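Local coordinates for AP endonuclease, family protein 2 (Mycobacterium smegmatis, PDB 5TNV) that binds a magnesium ion in a xylose isomerase-like TIM barrel and may act as an endonuclease, at residues 52-57 against 74-79; 103-108 against 121-126; 167-172 against 210-215. One frame throughout, in Å; residues are numbered along the deposited sequence.

Interaction 1 (52-57 against 74-79)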
loop_
_atom_site.group_PDB
_atom_site.type_symbol
_atom_site.label_atom_id
_atom_site.label_comp_id
_atom_site.label_asym_id
_atom_site.label_seq_id
_atom_site.Cartn_x
_atom_site.Cartn_y
_atom_site.Cartn_z
ATOM N N GLY A 52 -28.690 3.495 20.421
ATOM C CA GLY A 52 -27.608 2.575 20.740
ATOM C C GLY A 52 -26.966 1.940 19.527
ATOM O O GLY A 52 -25.778 1.574 19.554
ATOM N N VAL A 53 -27.709 1.763 18.447
ATOM C CA VAL A 53 -27.184 1.279 17.198
ATOM C C VAL A 53 -26.244 2.333 16.598
ATOM O O VAL A 53 -25.121 2.014 16.171
ATOM C CB VAL A 53 -28.326 0.913 16.267
ATOM C CG1 VAL A 53 -27.849 0.602 14.864
ATOM C CG2 VAL A 53 -29.042 -0.339 16.795
ATOM N N TRP A 54 -26.661 3.569 16.543
ATOM C CA TRP A 54 -25.809 4.670 16.104
ATOM C C TRP A 54 -24.558 4.697 16.954
ATOM O O TRP A 54 -23.452 4.906 16.455
ATOM C CB TRP A 54 -26.548 5.978 16.256
ATOM C CG TRP A 54 -27.829 6.129 15.478
ATOM C CD1 TRP A 54 -28.249 5.437 14.403
ATOM C CD2 TRP A 54 -28.862 7.071 15.759
ATOM N NE1 TRP A 54 -29.465 5.887 13.973
ATOM C CE2 TRP A 54 -29.883 6.891 14.796
ATOM C CE3 TRP A 54 -29.068 8.045 16.738
ATOM C CZ2 TRP A 54 -31.049 7.652 14.775
ATOM C CZ3 TRP A 54 -30.217 8.795 16.710
ATOM C CH2 TRP A 54 -31.201 8.601 15.754
ATOM N N ALA A 55 -24.708 4.522 18.252
ATOM C CA ALA A 55 -23.577 4.599 19.176
ATOM C C ALA A 55 -22.511 3.582 18.837
ATOM O O ALA A 55 -21.325 3.876 18.912
ATOM C CB ALA A 55 -24.031 4.392 20.616
ATOM N N LYS A 56 -22.886 2.358 18.495
ATOM C CA LYS A 56 -21.900 1.326 18.187
ATOM C C LYS A 56 -21.153 1.635 16.893
ATOM O O LYS A 56 -19.983 1.259 16.760
ATOM C CB LYS A 56 -22.547 -0.035 18.189
ATOM C CG LYS A 56 -22.886 -0.540 19.606
ATOM C CD LYS A 56 -22.830 -2.066 19.750
ATOM C CE LYS A 56 -23.503 -2.564 21.026
ATOM N NZ LYS A 56 -24.506 -3.641 20.775
ATOM N N GLN A 57 -21.797 2.282 15.933
ATOM C CA GLN A 57 -21.105 2.702 14.697
ATOM C C GLN A 57 -20.125 3.820 15.029
ATOM O O GLN A 57 -18.940 3.741 14.639
ATOM C CB GLN A 57 -22.131 3.136 13.648
ATOM C CG GLN A 57 -23.004 2.019 13.177
ATOM C CD GLN A 57 -24.094 2.498 12.239
ATOM O OE1 GLN A 57 -24.780 3.492 12.519
ATOM N NE2 GLN A 57 -24.237 1.811 11.105
ATOM N N ALA A 74 -25.710 10.367 3.867
ATOM C CA ALA A 74 -25.855 8.975 3.409
ATOM C C ALA A 74 -25.896 7.973 4.558
ATOM O O ALA A 74 -25.957 6.757 4.296
ATOM C CB ALA A 74 -24.704 8.685 2.447
ATOM N N TRP A 75 -25.867 8.465 5.778
ATOM C CA TRP A 75 -25.888 7.682 7.022
ATOM C C TRP A 75 -27.156 8.144 7.753
ATOM O O TRP A 75 -28.260 8.156 7.155
ATOM C CB TRP A 75 -24.553 7.792 7.749
ATOM C CG TRP A 75 -24.479 7.138 9.091
ATOM C CD1 TRP A 75 -24.720 5.837 9.394
ATOM C CD2 TRP A 75 -24.163 7.773 10.318
ATOM N NE1 TRP A 75 -24.570 5.613 10.735
ATOM C CE2 TRP A 75 -24.231 6.795 11.328
ATOM C CE3 TRP A 75 -23.816 9.084 10.709
ATOM C CZ2 TRP A 75 -23.985 7.081 12.677
ATOM C CZ3 TRP A 75 -23.581 9.369 12.027
ATOM C CH2 TRP A 75 -23.659 8.368 13.004
ATOM N N VAL A 76 -27.109 8.523 9.023
ATOM C CA VAL A 76 -28.276 9.066 9.722
ATOM C C VAL A 76 -28.653 10.405 9.072
ATOM O O VAL A 76 -27.798 11.305 9.040
ATOM C CB VAL A 76 -27.965 9.242 11.214
ATOM C CG1 VAL A 76 -29.122 9.929 11.910
ATOM C CG2 VAL A 76 -27.606 7.930 11.899
ATOM N N PRO A 77 -29.866 10.555 8.568
ATOM C CA PRO A 77 -30.226 11.771 7.833
ATOM C C PRO A 77 -30.666 12.851 8.781
ATOM O O PRO A 77 -31.886 12.963 9.111
ATOM C CB PRO A 77 -31.328 11.308 6.919
ATOM C CG PRO A 77 -32.037 10.242 7.731
ATOM C CD PRO A 77 -30.929 9.557 8.455
ATOM N N LEU A 78 -29.746 13.680 9.213
ATOM C CA LEU A 78 -30.050 14.691 10.226
ATOM C C LEU A 78 -31.140 15.662 9.768
ATOM O O LEU A 78 -31.937 16.096 10.599
ATOM C CB LEU A 78 -28.791 15.458 10.644
ATOM C CG LEU A 78 -27.693 14.610 11.275
ATOM C CD1 LEU A 78 -26.489 15.476 11.605
ATOM C CD2 LEU A 78 -28.135 13.872 12.524
ATOM N N ALA A 79 -31.190 15.999 8.485
ATOM C CA ALA A 79 -32.204 16.919 8.012
ATOM C C ALA A 79 -33.617 16.346 8.153
ATOM O O ALA A 79 -34.576 17.087 8.160
ATOM C CB ALA A 79 -31.894 17.313 6.569
#

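Interaction 2 (103-108 against 121-126)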
loop_
_atom_site.group_PDB
_atom_site.type_symbol
_atom_site.label_atom_id
_atom_site.label_comp_id
_atom_site.label_asym_id
_atom_site.label_seq_id
_atom_site.Cartn_x
_atom_site.Cartn_y
_atom_site.Cartn_z
ATOM N N ILE A 103 -20.600 18.855 7.475
ATOM C CA ILE A 103 -21.676 17.983 6.994
ATOM C C ILE A 103 -21.632 18.008 5.454
ATOM O O ILE A 103 -21.880 19.049 4.850
ATOM C CB ILE A 103 -23.060 18.387 7.500
ATOM C CG1 ILE A 103 -23.100 18.483 9.010
ATOM C CG2 ILE A 103 -24.102 17.434 6.931
ATOM C CD1 ILE A 103 -24.393 19.049 9.588
ATOM N N SER A 104 -21.362 16.853 4.868
ATOM C CA SER A 104 -21.207 16.703 3.419
ATOM C C SER A 104 -22.360 15.964 2.801
ATOM O O SER A 104 -22.513 14.754 2.949
ATOM C CB SER A 104 -19.897 15.959 3.088
ATOM O OG SER A 104 -18.764 16.714 3.505
ATOM N N MET A 105 -23.173 16.677 2.019
ATOM C CA MET A 105 -24.204 16.051 1.222
ATOM C C MET A 105 -23.556 15.281 0.094
ATOM O O MET A 105 -22.575 15.757 -0.450
ATOM C CB MET A 105 -25.163 17.114 0.687
ATOM C CG MET A 105 -25.916 17.852 1.761
ATOM S SD MET A 105 -26.926 19.204 1.145
ATOM C CE MET A 105 -28.296 18.457 0.233
ATOM N N THR A 106 -24.127 14.148 -0.270
ATOM C CA THR A 106 -23.420 13.327 -1.263
ATOM C C THR A 106 -24.087 13.533 -2.592
ATOM O O THR A 106 -24.096 14.571 -3.233
ATOM C CB THR A 106 -23.310 11.904 -0.703
ATOM O OG1 THR A 106 -24.608 11.309 -0.463
ATOM C CG2 THR A 106 -22.563 11.929 0.638
ATOM N N ARG A 107 -24.615 12.745 -3.358
ATOM C CA ARG A 107 -25.445 12.468 -4.474
ATOM C C ARG A 107 -26.869 13.014 -4.243
ATOM O O ARG A 107 -27.861 12.351 -4.391
ATOM C CB ARG A 107 -25.400 10.988 -4.854
ATOM C CG ARG A 107 -23.950 10.553 -5.185
ATOM C CD ARG A 107 -23.846 9.098 -5.646
ATOM N NE ARG A 107 -22.437 8.721 -5.739
ATOM C CZ ARG A 107 -21.623 9.094 -6.712
ATOM N NH1 ARG A 107 -22.065 9.785 -7.750
ATOM N NH2 ARG A 107 -20.351 8.741 -6.649
ATOM N N SER A 108 -26.878 14.294 -3.901
ATOM C CA SER A 108 -28.040 15.072 -3.512
ATOM C C SER A 108 -27.960 16.450 -4.127
ATOM O O SER A 108 -27.957 17.478 -3.457
ATOM C CB SER A 108 -28.138 15.182 -1.991
ATOM O OG SER A 108 -28.176 13.896 -1.448
ATOM N N ALA A 121 -33.768 22.419 0.016
ATOM C CA ALA A 121 -34.388 22.601 1.323
ATOM C C ALA A 121 -33.602 21.860 2.435
ATOM O O ALA A 121 -33.402 22.375 3.554
ATOM C CB ALA A 121 -35.836 22.166 1.321
ATOM N N ASP A 122 -33.154 20.637 2.142
ATOM C CA ASP A 122 -32.344 19.884 3.087
ATOM C C ASP A 122 -31.026 20.571 3.353
ATOM O O ASP A 122 -30.542 20.575 4.499
ATOM C CB ASP A 122 -32.175 18.434 2.580
ATOM C CG ASP A 122 -33.427 17.608 2.668
ATOM O OD1 ASP A 122 -34.359 17.965 3.398
ATOM O OD2 ASP A 122 -33.445 16.553 1.988
ATOM N N ALA A 123 -30.396 21.157 2.342
ATOM C CA ALA A 123 -29.153 21.904 2.535
ATOM C C ALA A 123 -29.378 23.064 3.517
ATOM O O ALA A 123 -28.574 23.288 4.420
ATOM C CB ALA A 123 -28.601 22.353 1.226
ATOM N N HIS A 124 -30.484 23.808 3.322
ATOM C CA HIS A 124 -30.802 24.875 4.287
ATOM C C HIS A 124 -30.977 24.347 5.700
ATOM O O HIS A 124 -30.508 24.952 6.670
ATOM C CB HIS A 124 -32.057 25.618 3.817
ATOM C CG HIS A 124 -31.846 26.630 2.768
ATOM N ND1 HIS A 124 -31.110 27.766 2.989
ATOM C CD2 HIS A 124 -32.359 26.693 1.488
ATOM C CE1 HIS A 124 -31.165 28.504 1.876
ATOM N NE2 HIS A 124 -31.905 27.875 0.979
ATOM N N ARG A 125 -31.669 23.194 5.828
ATOM C CA ARG A 125 -31.843 22.594 7.162
ATOM C C ARG A 125 -30.485 22.260 7.786
ATOM O O ARG A 125 -30.270 22.481 8.995
ATOM C CB ARG A 125 -32.738 21.392 7.089
ATOM C CG ARG A 125 -34.186 21.651 6.879
ATOM C CD ARG A 125 -35.104 20.446 6.988
ATOM N NE ARG A 125 -35.054 19.933 8.336
ATOM C CZ ARG A 125 -35.675 20.428 9.404
ATOM N NH1 ARG A 125 -36.438 21.511 9.215
ATOM N NH2 ARG A 125 -35.519 19.841 10.599
ATOM N N LEU A 126 -29.585 21.697 6.982
ATOM C CA LEU A 126 -28.242 21.359 7.484
ATOM C C LEU A 126 -27.452 22.604 7.878
ATOM O O LEU A 126 -26.704 22.574 8.864
ATOM C CB LEU A 126 -27.500 20.504 6.486
ATOM C CG LEU A 126 -28.101 19.130 6.213
ATOM C CD1 LEU A 126 -27.353 18.431 5.087
ATOM C CD2 LEU A 126 -28.064 18.245 7.452
#

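Interaction 3 (167-172 against 210-215)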
loop_
_atom_site.group_PDB
_atom_site.type_symbol
_atom_site.label_atom_id
_atom_site.label_comp_id
_atom_site.label_asym_id
_atom_site.label_seq_id
_atom_site.Cartn_x
_atom_site.Cartn_y
_atom_site.Cartn_z
ATOM N N ALA A 167 -27.722 23.677 -19.405
ATOM C CA ALA A 167 -28.825 24.641 -19.270
ATOM C C ALA A 167 -29.141 24.929 -17.822
ATOM O O ALA A 167 -29.956 25.823 -17.633
ATOM C CB ALA A 167 -30.003 24.085 -20.047
ATOM N N LEU A 168 -28.569 24.208 -16.871
ATOM C CA LEU A 168 -28.904 24.372 -15.436
ATOM C C LEU A 168 -27.774 25.023 -14.676
ATOM O O LEU A 168 -27.823 25.169 -13.496
ATOM C CB LEU A 168 -29.339 23.054 -14.829
ATOM C CG LEU A 168 -30.631 22.415 -15.337
ATOM C CD1 LEU A 168 -30.873 21.057 -14.674
ATOM C CD2 LEU A 168 -31.840 23.350 -15.134
ATOM N N ARG A 169 -26.719 25.478 -15.380
ATOM C CA ARG A 169 -25.608 26.086 -14.652
ATOM C C ARG A 169 -25.996 27.364 -13.930
ATOM O O ARG A 169 -25.598 27.631 -12.803
ATOM C CB ARG A 169 -24.415 26.330 -15.587
ATOM C CG ARG A 169 -23.148 26.802 -14.931
ATOM C CD ARG A 169 -21.985 27.027 -15.892
ATOM N NE ARG A 169 -20.762 27.485 -15.259
ATOM C CZ ARG A 169 -20.401 28.729 -14.924
ATOM N NH1 ARG A 169 -21.216 29.752 -15.159
ATOM N NH2 ARG A 169 -19.242 28.944 -14.328
ATOM N N ASP A 170 -26.798 28.216 -14.611
ATOM C CA ASP A 170 -27.238 29.451 -13.984
ATOM C C ASP A 170 -28.103 29.166 -12.740
ATOM O O ASP A 170 -27.946 29.837 -11.709
ATOM C CB ASP A 170 -28.053 30.371 -14.918
ATOM C CG ASP A 170 -27.118 31.196 -15.777
ATOM O OD1 ASP A 170 -25.922 31.438 -15.462
ATOM O OD2 ASP A 170 -27.719 31.556 -16.827
ATOM N N LEU A 171 -28.962 28.159 -12.818
ATOM C CA LEU A 171 -29.777 27.778 -11.658
ATOM C C LEU A 171 -28.903 27.295 -10.500
ATOM O O LEU A 171 -29.109 27.586 -9.316
ATOM C CB LEU A 171 -30.798 26.720 -12.061
ATOM C CG LEU A 171 -31.786 26.344 -10.953
ATOM C CD1 LEU A 171 -32.575 27.529 -10.499
ATOM C CD2 LEU A 171 -32.672 25.219 -11.443
ATOM N N ALA A 172 -27.879 26.507 -10.841
ATOM C CA ALA A 172 -26.910 26.043 -9.864
ATOM C C ALA A 172 -26.235 27.202 -9.161
ATOM O O ALA A 172 -26.143 27.198 -7.935
ATOM C CB ALA A 172 -25.870 25.126 -10.489
ATOM N N ILE A 210 -16.390 29.221 -9.094
ATOM C CA ILE A 210 -16.349 29.924 -7.816
ATOM C C ILE A 210 -16.243 31.435 -8.052
ATOM O O ILE A 210 -16.830 32.241 -7.334
ATOM C CB ILE A 210 -15.261 29.368 -6.876
ATOM C CG1 ILE A 210 -15.505 29.820 -5.438
ATOM C CG2 ILE A 210 -13.877 29.726 -7.323
ATOM C CD1 ILE A 210 -16.742 29.219 -4.813
ATOM N N LYS A 211 -15.550 31.843 -9.114
ATOM C CA LYS A 211 -15.503 33.267 -9.453
ATOM C C LYS A 211 -16.870 33.782 -9.878
ATOM O O LYS A 211 -17.305 34.864 -9.477
ATOM C CB LYS A 211 -14.472 33.474 -10.606
ATOM C CG LYS A 211 -13.009 33.373 -10.076
ATOM C CD LYS A 211 -11.973 33.814 -11.081
ATOM C CE LYS A 211 -10.569 33.654 -10.519
ATOM N NZ LYS A 211 -9.995 34.844 -9.814
ATOM N N ASP A 212 -17.600 33.014 -10.667
ATOM C CA ASP A 212 -18.940 33.409 -11.079
ATOM C C ASP A 212 -19.896 33.474 -9.891
ATOM O O ASP A 212 -20.747 34.378 -9.849
ATOM C CB ASP A 212 -19.502 32.466 -12.149
ATOM C CG ASP A 212 -18.884 32.668 -13.495
ATOM O OD1 ASP A 212 -18.320 33.740 -13.805
ATOM O OD2 ASP A 212 -19.023 31.755 -14.349
ATOM N N VAL A 213 -19.803 32.548 -8.954
ATOM C CA VAL A 213 -20.641 32.578 -7.760
ATOM C C VAL A 213 -20.395 33.875 -6.991
ATOM O O VAL A 213 -21.344 34.473 -6.513
ATOM C CB VAL A 213 -20.343 31.354 -6.901
ATOM C CG1 VAL A 213 -20.879 31.497 -5.482
ATOM C CG2 VAL A 213 -20.881 30.087 -7.554
ATOM N N ASP A 214 -19.146 34.317 -6.829
ATOM C CA ASP A 214 -18.791 35.624 -6.264
ATOM C C ASP A 214 -19.414 35.810 -4.886
ATOM O O ASP A 214 -20.155 36.780 -4.621
ATOM C CB ASP A 214 -19.224 36.758 -7.200
ATOM C CG ASP A 214 -18.605 38.074 -6.799
ATOM O OD1 ASP A 214 -17.542 38.070 -6.144
ATOM O OD2 ASP A 214 -19.176 39.136 -7.130
ATOM N N HIS A 215 -19.160 34.889 -3.998
ATOM C CA HIS A 215 -19.788 34.911 -2.659
ATOM C C HIS A 215 -18.737 34.604 -1.614
ATOM O O HIS A 215 -18.096 33.528 -1.659
ATOM C CB HIS A 215 -20.948 33.893 -2.643
ATOM C CG HIS A 215 -21.854 34.134 -1.474
ATOM N ND1 HIS A 215 -21.457 33.994 -0.150
ATOM C CD2 HIS A 215 -23.158 34.538 -1.460
ATOM C CE1 HIS A 215 -22.542 34.307 0.568
ATOM N NE2 HIS A 215 -23.558 34.637 -0.185
#

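Interaction 1 (52-57 against 74-79)
In the TIM barrel of this protein, Trp54 and Gln57 of helix 51-63 meet Trp75 and Val76 of the loop that leads from strand 68-70 to helix 83-95. The contact combines one polar bond with the packing of a methyl group against indole rings. Gln57 and Trp75 run alongside each other in opposite directions, and NE1 of Trp75 donates to OE1 of Gln57 at 2.8 Å. The bond is fairly straight, 161° at the hydrogen, and the oxygen lies in the plane of the indole, where its N-H points. At the amide the fit is less regular: the donor stands 53° out of the carbonyl plane and so does not follow a lone pair. Glutamine suits the place because its chain, extended beyond CG, carries an acceptor out from the helix to a buried indole whose N-H would otherwise be costly to bury.

Val76 supplies the apolar half. Its CG2 lies over one face of Trp54, 3.6 Å from the centroid of the five-membered ring in a CH-pi contact, displaced toward the rim; NE1 of Trp54 is the nearest ring atom, 3.5 Å from CG2 of Val76. The same methyl sits over the centre of a face of the Trp75 ring, so one small branched residue packs against two large aromatic ones. CG1 of Val76, anti to the backbone N (chi1 174°), turns to the benzo part of Trp54 instead. The N-H of Trp54 is used by the carbonyl of Ile46.

Around this core, Trp54 also packs on Arg85 and Leu78 reaches Ile86 and Phe89, all of helix 83-95. Trp75 touches Met33, which follows strand 29-32, while Ala79 leans on helix 116-133.

Interaction 2 (103-108 against 121-126)
Between Ile103 and Met105, the two residues that pack against Leu126 and Ala123 of helix 116-133, the hydroxyl OG of Ser104 is hydrogen-bonded to both Asp70 OD2 and His252 NE2. Ser104 points away from the helix, toward the side of the barrel that holds the metal ligand His252, whereas its two neighbours point toward the helix.

Their contact is wholly apolar. CD1 of Leu126 is the central group: CG of Met105 comes to 3.7 Å from it, and CG2 of Ile103 to 3.9 Å from the same CD1. The gamma branch CG2 of Ile103, set anti to the backbone N, also approaches CD2 of Leu126, so the isoleucine meets both arms of the leucine fork. Met105 runs on past Leu126, and SD reaches CB of Ala123 at 3.6 Å. A bend at its last torsion (chi3 70°) lays CE near the backbone N and CB of Ala123. The short alanine lets the sulfur come close to the helix backbone, while the flexible thioether follows its surface.

Strand 99-104 and helix 116-133 belong to one beta-alpha-beta unit with strand 137-141, and Ile103 and Met105 both share backbone bonds with Asn139. The Met105 side chain lies about 10 Å from the magnesium and about 7 Å from that of its ligand Glu193. With only aliphatic and thioether groups meeting, shape rather than direction joins strand end to helix.

Interaction 3 (167-172 against 210-215)
With CG of Arg169 anti to its own backbone nitrogen (chi1 -173°) and the chain extended as far as NE, the guanidinium group is carried out from the first turn of helix 169-185 to Asp212 in the last turn of helix 203-213. Asp212 sets its CG anti to the carbonyl carbon (chi1 -74°), which turns the carboxylate toward the arginine. The salt bridge is end-on: NH2 of Arg169 lies 2.8 Å from OD2 of Asp212, and NH1 of Arg169 is 3.1 Å from that same oxygen. Both nitrogens thus grip one atom, on its anti side and from opposite faces of the carboxylate plane. OD2 lies close to the guanidinium plane, but the two flat groups stand nearly perpendicular, 88° apart, so this is not the side-by-side pairing in which each oxygen takes one nitrogen.

Beyond the pair, Arg177 of helix 169-185 bonds through NH2 and NE to the carbonyls of Asp212 and Val213, where helix 203-213 ends. Each charge probably sits at the less favourable end of its own helix dipole, and pairing them probably offsets the cost for both; the long, partly exposed arginine thereby ties two neighbouring helices at the surface.

Interactions 1 and 2 are buried, whereas interaction 3 is a surface contact. Their chemistry follows: interaction 1 mixes aromatic packing with one neutral hydrogen bond, interaction 2 is purely apolar, and interaction 3 is a charged pair. The first two adjoin each other, for the carbonyl of Ala79 in 74-79 accepts a probable hydrogen bond from NE of Arg125 in 121-126, and Ala79 also packs on Leu126. Interaction 3 touches neither; its centre lies about 18 Å from that of interaction 2 and about 33 Å from that of interaction 1. Interaction 2 joins a barrel strand to its helix, interaction 1 a helix to a loop, and interaction 3 two outer helices.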